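PDB 4HVT: post-proline cleaving enzyme from Rickettsia typhi, which probably cleaves peptides on the carboxyl side of proline, acting as a serine-type oligopeptidase of the prolyl oligopeptidase family. Local coordinates for residues A[145-150]-A[188-193]; A[153-158]-A[182-187]; A[171-176]-A[219-224]; A[201-206]-A[213-218]. All coordinates share one frame; numbering follows the deposited sequence. Where two conformers were deposited one is given.

Contact 1 of 4, residues A[145-150]-A[188-193]; sequences LISMSF and TYPTWI
L145 and W192 carry most of this contact, in which strand 143-150 of one beta-propeller sheet packs on strand 190-192, an outermost strand of the next. The axes of the two short strand segments run nearly antiparallel (172°) but stay 8.8 Å apart, a spacing that fits side-chain packing between sheets and not backbone pairing. L145 holds CG anti to the carbonyl carbon (chi1 -62°), which sets that atom against the benzo part of the indole, 3.4 Å from W192 CZ2. Its CD1 lies over one face, 3.6 Å from the centroid of the five-membered ring and 22° off the ring normal: a CH-pi contact. The same methyl, L145 CD1, also meets P190 CG at 3.6 Å, so one branch fills the angle between proline and indole. The indole NE1 is bonded elsewhere, to S135 O on strand 129-136. S147, the next inward-facing residue, brings OG to the edge of the Y189 ring, 3.6 Å from CD1. S147 OG donates to water 1 (2.7 Å), which in turn donates to T188 O. The seam is thus apolar around L145, while its one polar link relies on a water that satisfies both a buried hydroxyl and a loop carbonyl.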
# COMPACT_ATOMS: atom_id res chain seq x y z
N LEU A 145 12.55 2.68 -18.24
CA LEU A 145 12.00 3.97 -17.82
C LEU A 145 12.03 3.96 -16.31
O LEU A 145 11.42 3.10 -15.69
CB LEU A 145 10.56 4.13 -18.33
CG LEU A 145 10.53 4.11 -19.85
CD1 LEU A 145 9.11 3.82 -20.32
CD2 LEU A 145 11.08 5.37 -20.50
N ILE A 146 12.78 4.89 -15.71
CA ILE A 146 12.92 4.95 -14.27
C ILE A 146 11.93 5.95 -13.72
O ILE A 146 12.08 7.12 -14.00
CB ILE A 146 14.35 5.35 -13.81
CG1 ILE A 146 15.45 4.58 -14.57
CG2 ILE A 146 14.49 5.22 -12.31
CD1 ILE A 146 15.47 3.10 -14.36
N SER A 147 10.95 5.49 -12.93
CA SER A 147 10.00 6.37 -12.24
C SER A 147 10.59 6.97 -10.99
O SER A 147 11.30 6.29 -10.23
CB SER A 147 8.73 5.63 -11.90
OG SER A 147 8.00 5.29 -13.08
N MET A 148 10.29 8.24 -10.79
CA MET A 148 10.87 9.06 -9.72
C MET A 148 9.88 10.11 -9.25
O MET A 148 8.98 10.53 -9.99
CB MET A 148 12.14 9.78 -10.20
CG MET A 148 13.27 8.84 -10.53
SD MET A 148 14.66 9.77 -11.26
CE MET A 148 14.15 10.06 -12.86
N SER A 149 10.04 10.53 -8.00
CA SER A 149 9.27 11.66 -7.48
C SER A 149 10.19 12.55 -6.67
O SER A 149 11.26 12.14 -6.20
CB SER A 149 8.13 11.15 -6.60
OG SER A 149 8.64 10.41 -5.47
N PHE A 150 9.78 13.80 -6.48
CA PHE A 150 10.49 14.65 -5.52
C PHE A 150 9.89 14.37 -4.14
O PHE A 150 8.68 14.57 -3.90
CB PHE A 150 10.39 16.12 -5.91
CG PHE A 150 11.05 16.43 -7.21
CD1 PHE A 150 12.39 16.12 -7.41
CD2 PHE A 150 10.34 17.01 -8.27
CE1 PHE A 150 13.03 16.38 -8.62
CE2 PHE A 150 10.97 17.29 -9.48
CZ PHE A 150 12.31 16.97 -9.65
N THR A 188 1.63 9.24 -12.53
CA THR A 188 2.01 9.15 -13.97
C THR A 188 3.04 8.07 -14.07
O THR A 188 4.12 8.18 -13.48
CB THR A 188 2.58 10.46 -14.48
OG1 THR A 188 1.53 11.44 -14.56
CG2 THR A 188 3.15 10.22 -15.88
N TYR A 189 2.69 7.01 -14.78
CA TYR A 189 3.58 5.91 -15.09
C TYR A 189 3.53 5.59 -16.58
O TYR A 189 2.42 5.59 -17.20
CB TYR A 189 3.16 4.63 -14.35
CG TYR A 189 3.37 4.58 -12.88
CD1 TYR A 189 4.63 4.42 -12.33
CD2 TYR A 189 2.28 4.61 -12.04
CE1 TYR A 189 4.78 4.33 -10.92
CE2 TYR A 189 2.42 4.52 -10.66
CZ TYR A 189 3.65 4.38 -10.12
OH TYR A 189 3.72 4.32 -8.74
N PRO A 190 4.70 5.32 -17.18
CA PRO A 190 4.71 5.01 -18.63
C PRO A 190 4.73 3.52 -18.92
O PRO A 190 5.24 2.72 -18.11
CB PRO A 190 6.01 5.63 -19.10
CG PRO A 190 6.94 5.44 -17.89
CD PRO A 190 6.04 5.65 -16.70
N THR A 191 4.20 3.18 -20.10
CA THR A 191 4.16 1.85 -20.64
C THR A 191 4.84 1.86 -22.02
O THR A 191 4.54 2.67 -22.85
CB THR A 191 2.72 1.33 -20.73
OG1 THR A 191 2.20 1.21 -19.40
CG2 THR A 191 2.65 -0.06 -21.42
N TRP A 192 5.80 0.94 -22.23
CA TRP A 192 6.40 0.83 -23.55
C TRP A 192 5.41 0.25 -24.59
O TRP A 192 4.69 -0.72 -24.29
CB TRP A 192 7.63 -0.07 -23.53
CG TRP A 192 8.80 0.42 -22.79
CD1 TRP A 192 9.10 0.16 -21.50
CD2 TRP A 192 9.85 1.26 -23.28
NE1 TRP A 192 10.29 0.71 -21.15
CE2 TRP A 192 10.76 1.44 -22.21
CE3 TRP A 192 10.11 1.90 -24.49
CZ2 TRP A 192 11.90 2.19 -22.33
CZ3 TRP A 192 11.26 2.65 -24.60
CH2 TRP A 192 12.15 2.76 -23.52
N ILE A 193 5.36 0.83 -25.79
CA ILE A 193 4.59 0.35 -26.96
C ILE A 193 5.60 -0.46 -27.84
O ILE A 193 5.34 -1.62 -28.32
CB ILE A 193 3.93 1.58 -27.72
CG1 ILE A 193 2.80 2.29 -26.93
CG2 ILE A 193 3.34 1.25 -29.08
CD1 ILE A 193 1.69 1.39 -26.42
O HOH W 1 6.70 7.54 -13.70

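Contact 2 of 4, residues A[153-158]-A[182-187]; sequences KDEMFF and LLEGKF
M156 and G185 form an antiparallel hydrogen-bonded pair, by which the short strand 185-186 joins the edge of strand 155-162 in a beta-propeller sheet. M156 N donates to G185 O (2.9 Å), and G185 N returns a longer bond to M156 O (3.2 Å). E155 and K186 make the adjoining non-hydrogen-bonded pair, their CA atoms only 3.7 Å apart. F187 N then donates almost straight to D154 O (169° at the hydrogen). The D154 carboxylate also meets the F187 ring, D154 CG lying 3.6 Å from F187 CE2 with the planes 37° apart. M156 has CG between the backbone N and the carbonyl carbon (chi1 55°), which puts that atom near F187 CA; farther along, M156 CE packs on F187 CD1 at 3.6 Å, and SD, obliquely placed, makes a Met-aromatic contact. At the other end L182 CD2 sits over the F157 ring, 3.7 Å from its centroid. On the E155 side of the sheet K153 NZ grips E184 OE1 at 2.7 Å on the syn side of the carboxylate and reaches E155 OE1 at 3.3 Å; this shared ammonium probably offsets the repulsion between the two glutamates. Farther out, two residues in the sequence range of the peptidase family face this corner: Q650 OE1 accepts from E155 N, and R651 NE is salt-bridged to D154 OD2.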
# COMPACT_ATOMS: atom_id res chain seq x y z
N LYS A 153 5.97 13.06 -2.73
CA LYS A 153 4.83 13.46 -3.53
C LYS A 153 4.21 12.26 -4.27
O LYS A 153 4.91 11.29 -4.60
CB LYS A 153 5.21 14.52 -4.56
CG LYS A 153 5.55 15.86 -3.94
CD LYS A 153 5.41 17.03 -4.89
CE LYS A 153 6.50 17.00 -5.93
NZ LYS A 153 6.12 18.05 -6.90
N ASP A 154 2.90 12.32 -4.51
CA ASP A 154 2.21 11.39 -5.40
C ASP A 154 2.55 11.75 -6.87
O ASP A 154 2.62 10.91 -7.75
CB ASP A 154 0.68 11.42 -5.22
CG ASP A 154 0.18 10.76 -3.93
OD1 ASP A 154 0.96 10.19 -3.13
OD2 ASP A 154 -1.06 10.81 -3.71
N GLU A 155 2.70 13.03 -7.13
CA GLU A 155 3.17 13.50 -8.44
C GLU A 155 4.50 12.89 -8.72
O GLU A 155 5.38 12.90 -7.86
CB GLU A 155 3.35 15.00 -8.41
CG GLU A 155 2.03 15.77 -8.42
CD GLU A 155 2.22 17.26 -8.47
OE1 GLU A 155 2.96 17.80 -7.66
OE2 GLU A 155 1.56 17.92 -9.36
N MET A 156 4.68 12.43 -9.95
CA MET A 156 5.91 11.76 -10.34
C MET A 156 6.22 11.97 -11.84
O MET A 156 5.38 12.52 -12.59
CB MET A 156 5.87 10.30 -9.99
CG MET A 156 4.69 9.52 -10.54
SD MET A 156 4.72 7.76 -9.99
CE MET A 156 4.69 7.84 -8.28
N PHE A 157 7.42 11.59 -12.22
CA PHE A 157 7.94 11.73 -13.59
C PHE A 157 8.80 10.49 -13.84
O PHE A 157 8.71 9.51 -13.10
CB PHE A 157 8.73 13.04 -13.76
CG PHE A 157 9.82 13.21 -12.80
CD1 PHE A 157 9.57 13.61 -11.49
CD2 PHE A 157 11.14 12.94 -13.17
CE1 PHE A 157 10.59 13.75 -10.59
CE2 PHE A 157 12.17 13.12 -12.26
CZ PHE A 157 11.89 13.51 -10.98
N PHE A 158 9.55 10.48 -14.93
CA PHE A 158 10.40 9.34 -15.23
C PHE A 158 11.52 9.82 -16.11
O PHE A 158 11.44 10.90 -16.67
CB PHE A 158 9.65 8.23 -15.95
CG PHE A 158 8.86 8.73 -17.15
CD1 PHE A 158 9.46 8.75 -18.41
CD2 PHE A 158 7.57 9.07 -17.00
CE1 PHE A 158 8.74 9.24 -19.49
CE2 PHE A 158 6.84 9.56 -18.08
CZ PHE A 158 7.43 9.61 -19.34
N LEU A 182 9.93 20.40 -16.53
CA LEU A 182 9.52 19.04 -16.18
C LEU A 182 8.05 18.99 -15.75
O LEU A 182 7.61 19.78 -14.86
CB LEU A 182 10.38 18.56 -15.02
CG LEU A 182 10.12 17.10 -14.53
CD1 LEU A 182 10.54 16.08 -15.55
CD2 LEU A 182 10.88 16.80 -13.26
N LEU A 183 7.30 18.09 -16.39
CA LEU A 183 5.91 17.93 -16.11
C LEU A 183 5.73 16.75 -15.14
O LEU A 183 6.38 15.72 -15.30
CB LEU A 183 5.18 17.68 -17.40
CG LEU A 183 5.30 18.81 -18.44
CD1 LEU A 183 4.78 18.29 -19.75
CD2 LEU A 183 4.57 20.04 -18.00
N GLU A 184 4.93 16.95 -14.11
CA GLU A 184 4.66 15.92 -13.10
C GLU A 184 3.19 15.62 -13.05
O GLU A 184 2.37 16.48 -13.37
CB GLU A 184 5.11 16.41 -11.74
CG GLU A 184 6.61 16.66 -11.62
CD GLU A 184 6.97 17.38 -10.33
OE1 GLU A 184 6.72 16.85 -9.25
OE2 GLU A 184 7.42 18.55 -10.39
N GLY A 185 2.85 14.41 -12.66
CA GLY A 185 1.45 14.04 -12.53
C GLY A 185 1.31 12.95 -11.48
O GLY A 185 2.20 12.12 -11.36
N LYS A 186 0.19 12.97 -10.73
CA LYS A 186 0.01 11.97 -9.67
C LYS A 186 -0.10 10.57 -10.27
O LYS A 186 -1.03 10.25 -11.02
CB LYS A 186 -1.18 12.25 -8.77
CG LYS A 186 -1.03 13.46 -7.91
CD LYS A 186 -2.05 13.48 -6.77
CE LYS A 186 -3.47 13.54 -7.28
NZ LYS A 186 -4.40 13.47 -6.12
N PHE A 187 0.84 9.73 -9.91
CA PHE A 187 0.97 8.35 -10.40
C PHE A 187 0.94 8.29 -11.94
O PHE A 187 0.40 7.37 -12.55
CB PHE A 187 -0.05 7.44 -9.74
CG PHE A 187 0.08 7.40 -8.24
CD1 PHE A 187 1.23 6.89 -7.64
CD2 PHE A 187 -0.87 7.98 -7.44
CE1 PHE A 187 1.38 6.86 -6.27
CE2 PHE A 187 -0.72 7.97 -6.07
CZ PHE A 187 0.40 7.44 -5.50
O HOH W 2 8.10 20.23 -8.37
O HOH W 3 -3.65 11.28 -4.57
O HOH W 4 7.66 14.47 -8.17
O HOH W 5 -0.04 17.18 -11.42
O HOH W 6 5.09 13.13 -15.48

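Contact 3 of 4, residues A[171-176]-A[219-224]; sequences NGFEPI and YIWKRG. With EDO (1,2-ethanediol), chain B.
F173 and R223 have the nearest CA atoms of the two backbones, 7.2 Å apart, so an irregular loop and the end of strand 217-222 meet through side chains without pairing. F173 is the centre. Its edge points at the face of W221 in an edge-to-face pair, with the F173 and W221 six-membered-ring centroids 5.4 Å apart and planes at 72°. W221 CG lies anti to the backbone N (chi1 -167°), beside its own carbonyl carbon, and F173 CE1 accordingly meets indole and W221 O together. The opposite rim of the phenyl meets the arginine: F173 CE2 lies over one face of the R223 guanidinium, 3.6 Å from NH2, while the two planes stand 63° apart. At the edge of the indole, E174 O approaches W221 CH2 to 3.2 Å. An ethanediol, probably from the crystallisation liquor, has C1 over a face of F173 and C2 over a face of W221; its O1 accepts from G224 N (2.9 Å) and donates to N171 O. The guanidinium also has salt bridges to E160 and D196 and a bond to K195 O. E160, on strand 155-162, accepts from F173 N, and I198 of strand 197-200 packs against both F173 and W221, placing the contact where two neighbouring propeller sheets meet.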
# COMPACT_ATOMS: atom_id res chain seq x y z
N ASN A 171 18.62 12.96 -24.11
CA ASN A 171 17.41 13.29 -24.93
C ASN A 171 16.42 12.12 -25.05
O ASN A 171 15.60 12.09 -25.98
CB ASN A 171 17.77 13.83 -26.33
CG ASN A 171 18.75 14.97 -26.27
OD1 ASN A 171 18.56 15.91 -25.50
ND2 ASN A 171 19.84 14.87 -27.01
N GLY A 172 16.48 11.17 -24.11
CA GLY A 172 15.55 10.06 -24.08
C GLY A 172 14.20 10.45 -23.54
O GLY A 172 13.97 11.62 -23.23
N PHE A 173 13.29 9.48 -23.41
CA PHE A 173 11.97 9.74 -22.83
C PHE A 173 12.04 10.29 -21.40
O PHE A 173 12.55 9.61 -20.49
CB PHE A 173 11.10 8.49 -22.88
CG PHE A 173 10.64 8.13 -24.26
CD1 PHE A 173 9.66 8.89 -24.91
CD2 PHE A 173 11.11 6.99 -24.89
CE1 PHE A 173 9.25 8.54 -26.14
CE2 PHE A 173 10.68 6.62 -26.18
CZ PHE A 173 9.73 7.39 -26.77
N GLU A 174 11.48 11.49 -21.23
CA GLU A 174 11.45 12.22 -19.94
C GLU A 174 10.44 13.33 -20.20
O GLU A 174 10.58 14.00 -21.25
CB GLU A 174 12.81 12.81 -19.67
CG GLU A 174 12.85 13.67 -18.43
CD GLU A 174 14.15 14.43 -18.26
OE1 GLU A 174 14.89 14.62 -19.25
OE2 GLU A 174 14.41 14.86 -17.11
N PRO A 175 9.45 13.51 -19.32
CA PRO A 175 8.38 14.41 -19.68
C PRO A 175 8.72 15.88 -19.44
O PRO A 175 8.28 16.46 -18.47
CB PRO A 175 7.23 13.95 -18.80
CG PRO A 175 7.90 13.45 -17.56
CD PRO A 175 9.16 12.80 -18.07
N ILE A 176 9.42 16.47 -20.37
CA ILE A 176 9.85 17.85 -20.33
C ILE A 176 9.34 18.61 -21.54
O ILE A 176 9.26 18.07 -22.65
CB ILE A 176 11.38 17.99 -20.22
CG1 ILE A 176 12.13 17.32 -21.36
CG2 ILE A 176 11.86 17.34 -18.94
CD1 ILE A 176 13.57 17.79 -21.52
N TYR A 219 -1.64 9.86 -23.42
CA TYR A 219 -0.89 10.30 -24.60
C TYR A 219 0.06 9.20 -25.08
O TYR A 219 0.63 8.41 -24.27
CB TYR A 219 -0.04 11.52 -24.28
CG TYR A 219 -0.79 12.85 -24.18
CD1 TYR A 219 -1.52 13.23 -23.02
CD2 TYR A 219 -0.78 13.73 -25.23
CE1 TYR A 219 -2.18 14.43 -22.95
CE2 TYR A 219 -1.46 14.97 -25.16
CZ TYR A 219 -2.14 15.33 -24.05
OH TYR A 219 -2.78 16.58 -24.05
N ILE A 220 0.22 9.15 -26.40
CA ILE A 220 1.24 8.30 -27.03
C ILE A 220 2.35 9.22 -27.56
O ILE A 220 2.09 10.28 -28.15
CB ILE A 220 0.61 7.38 -28.12
CG1 ILE A 220 1.58 6.36 -28.66
CG2 ILE A 220 0.01 8.19 -29.23
CD1 ILE A 220 0.91 5.23 -29.47
N TRP A 221 3.61 8.80 -27.38
CA TRP A 221 4.75 9.67 -27.62
C TRP A 221 5.86 8.89 -28.29
O TRP A 221 6.27 7.80 -27.80
CB TRP A 221 5.22 10.28 -26.30
CG TRP A 221 6.19 11.42 -26.42
CD1 TRP A 221 6.37 12.26 -27.49
CD2 TRP A 221 7.04 11.91 -25.37
NE1 TRP A 221 7.35 13.17 -27.21
CE2 TRP A 221 7.77 12.98 -25.91
CE3 TRP A 221 7.26 11.53 -24.06
CZ2 TRP A 221 8.69 13.71 -25.15
CZ3 TRP A 221 8.23 12.22 -23.32
CH2 TRP A 221 8.93 13.30 -23.88
N LYS A 222 6.34 9.44 -29.41
CA LYS A 222 7.36 8.87 -30.28
C LYS A 222 8.72 9.47 -30.01
O LYS A 222 8.88 10.68 -29.76
CB LYS A 222 7.00 9.13 -31.77
CG LYS A 222 5.70 8.50 -32.25
CD LYS A 222 5.28 9.06 -33.62
CE LYS A 222 6.24 8.77 -34.74
NZ LYS A 222 6.26 7.30 -34.90
N ARG A 223 9.71 8.61 -30.06
CA ARG A 223 11.09 9.00 -29.90
C ARG A 223 11.46 10.06 -30.91
O ARG A 223 11.06 10.00 -32.09
CB ARG A 223 12.04 7.78 -29.98
CG ARG A 223 13.47 8.12 -29.64
CD ARG A 223 14.40 6.90 -29.64
NE ARG A 223 13.99 5.83 -28.75
CZ ARG A 223 14.15 5.84 -27.43
NH1 ARG A 223 14.74 6.86 -26.82
NH2 ARG A 223 13.73 4.81 -26.74
N GLY A 224 12.17 11.07 -30.41
CA GLY A 224 12.72 12.14 -31.19
C GLY A 224 11.83 13.36 -31.31
O GLY A 224 12.30 14.38 -31.79
C1 EDO B . 12.35 11.00 -26.51
O1 EDO B . 13.19 10.93 -27.68
C2 EDO B . 11.01 11.62 -26.93
O2 EDO B . 11.28 12.99 -27.26
O HOH W 7 15.87 9.43 -27.92

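Contact 4 of 4, residues A[201-206]-A[213-218]; sequences NLVLHK and LYPNSL
N201 ND2 is gripped by two acceptors: F187 O, and water 8, which accepts from ND2 at 3.0 Å and donates to P215 O (2.7 Å) across the contact. N201 opens, and P215 lies near the close of, the long connection between antiparallel strands 197-200 and 217-222 of one propeller sheet, so the water ties the two arms of that connection together. With CG between the backbone N and the carbonyl carbon (chi1 55°), the N201 amide stays near N201 O, and both meet the P215 ring. Its OD1 accepts from Y189 N, so both ends of the amide are engaged and its orientation is well determined. A second bridge serves the backbone: S217 N donates to water 9 (2.9 Å), which also lies 2.8 Å from L202 O. No direct hydrogen bond joins the two segments. N201 N and S217 O are buried without a partner in the model, and what S217 O meets is carbon, in a CA-H...O contact with N201 CA (3.2 Å, 148° at the hydrogen). Apolar atoms close the remaining seam. L218 CD2 touches N201 CB at 3.8 Å, while P215 CB lies 3.4 Å from N201 O. V203 crosses that proline at about a right angle, its CG2 methyl meeting P215 CG at 3.5 Å.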
# COMPACT_ATOMS: atom_id res chain seq x y z
N ASN A 201 -0.09 8.43 -18.79
CA ASN A 201 -1.10 9.32 -18.24
C ASN A 201 -0.42 10.65 -17.88
O ASN A 201 -0.17 10.95 -16.71
CB ASN A 201 -1.87 8.66 -17.09
CG ASN A 201 -0.99 8.13 -15.97
OD1 ASN A 201 0.09 7.59 -16.22
ND2 ASN A 201 -1.47 8.30 -14.74
N LEU A 202 -0.15 11.42 -18.95
CA LEU A 202 0.54 12.69 -18.97
C LEU A 202 -0.38 13.88 -18.67
O LEU A 202 -1.42 14.06 -19.30
CB LEU A 202 1.17 12.93 -20.37
CG LEU A 202 1.74 14.31 -20.66
CD1 LEU A 202 2.89 14.70 -19.78
CD2 LEU A 202 2.22 14.37 -22.10
N VAL A 203 0.05 14.76 -17.76
CA VAL A 203 -0.62 16.05 -17.56
C VAL A 203 0.14 17.08 -18.36
O VAL A 203 1.14 17.64 -17.90
CB VAL A 203 -0.68 16.43 -16.07
CG1 VAL A 203 -1.44 17.74 -15.86
CG2 VAL A 203 -1.36 15.32 -15.29
N LEU A 204 -0.26 17.24 -19.61
CA LEU A 204 0.47 18.17 -20.49
C LEU A 204 0.01 19.59 -20.20
O LEU A 204 0.83 20.54 -20.10
CB LEU A 204 0.23 17.82 -21.95
CG LEU A 204 0.94 18.67 -23.00
CD1 LEU A 204 2.43 18.71 -22.74
CD2 LEU A 204 0.64 18.17 -24.40
N HIS A 205 -1.31 19.74 -20.10
CA HIS A 205 -1.96 21.01 -19.78
C HIS A 205 -2.50 20.95 -18.34
O HIS A 205 -2.98 19.94 -17.91
CB HIS A 205 -3.06 21.26 -20.80
CG HIS A 205 -2.59 21.19 -22.22
ND1 HIS A 205 -1.74 22.14 -22.76
CD2 HIS A 205 -2.79 20.28 -23.20
CE1 HIS A 205 -1.48 21.84 -24.02
NE2 HIS A 205 -2.09 20.71 -24.31
N LYS A 206 -2.46 22.08 -17.63
CA LYS A 206 -2.93 22.20 -16.24
C LYS A 206 -4.30 21.58 -15.94
O LYS A 206 -4.52 21.03 -14.84
CB LYS A 206 -3.05 23.72 -15.88
N LEU A 213 -7.83 14.89 -8.81
CA LEU A 213 -6.56 15.54 -9.16
C LEU A 213 -5.57 14.58 -9.84
O LEU A 213 -4.43 14.96 -10.04
CB LEU A 213 -5.92 16.32 -7.99
CG LEU A 213 -6.84 17.28 -7.24
CD1 LEU A 213 -6.10 17.97 -6.09
CD2 LEU A 213 -7.51 18.26 -8.14
N TYR A 214 -6.04 13.42 -10.26
CA TYR A 214 -5.22 12.49 -11.05
C TYR A 214 -5.27 12.91 -12.51
O TYR A 214 -6.24 13.50 -12.98
CB TYR A 214 -5.70 11.05 -10.91
CG TYR A 214 -5.56 10.51 -9.53
CD1 TYR A 214 -4.30 10.26 -9.02
CD2 TYR A 214 -6.67 10.29 -8.71
CE1 TYR A 214 -4.15 9.79 -7.72
CE2 TYR A 214 -6.50 9.86 -7.38
CZ TYR A 214 -5.25 9.62 -6.91
OH TYR A 214 -5.05 9.12 -5.62
N PRO A 215 -4.24 12.55 -13.27
CA PRO A 215 -4.31 12.80 -14.74
C PRO A 215 -5.56 12.20 -15.37
O PRO A 215 -5.90 11.02 -15.08
CB PRO A 215 -3.07 12.11 -15.28
CG PRO A 215 -2.11 12.08 -14.10
CD PRO A 215 -3.00 11.83 -12.89
N ASN A 216 -6.22 12.98 -16.23
CA ASN A 216 -7.40 12.50 -16.91
C ASN A 216 -7.15 12.01 -18.36
O ASN A 216 -8.10 11.56 -19.02
CB ASN A 216 -8.50 13.56 -16.94
CG ASN A 216 -8.21 14.70 -17.91
OD1 ASN A 216 -7.09 14.91 -18.36
ND2 ASN A 216 -9.24 15.43 -18.26
N SER A 217 -5.92 12.06 -18.83
CA SER A 217 -5.65 11.76 -20.26
C SER A 217 -4.56 10.76 -20.46
O SER A 217 -3.70 10.65 -19.59
CB SER A 217 -5.29 13.04 -20.99
OG SER A 217 -6.34 13.99 -20.88
N LEU A 218 -4.57 10.08 -21.60
CA LEU A 218 -3.46 9.24 -22.04
C LEU A 218 -2.95 9.80 -23.32
O LEU A 218 -3.75 10.20 -24.19
CB LEU A 218 -3.97 7.82 -22.30
CG LEU A 218 -4.44 7.02 -21.06
CD1 LEU A 218 -5.01 5.64 -21.44
CD2 LEU A 218 -3.31 6.88 -20.06
O HOH W 8 -4.35 8.97 -14.18
O HOH W 9 -3.85 13.88 -17.91

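In the fold
All four contacts lie in two successive sheets of the propeller, but they do different work there. Contacts 1 and 4 are buried; contacts 2 and 3 are partly exposed, and contact 3 lies farthest out, its centre about 29 Å from the chain centre. Contact 2 alone pairs strands within a sheet and so has direct backbone bonds; it also carries a charge network. Contacts 1 and 3 pack the sheets against each other, touching where L145 CD2 meets F173 CB. Contact 4 closes a connection within the second sheet, relying on waters. T188 and Y189 of contact 1 and F187 of contact 2 all bond to N201, tying three contacts together; contacts 3 and 4 share strand 217-222.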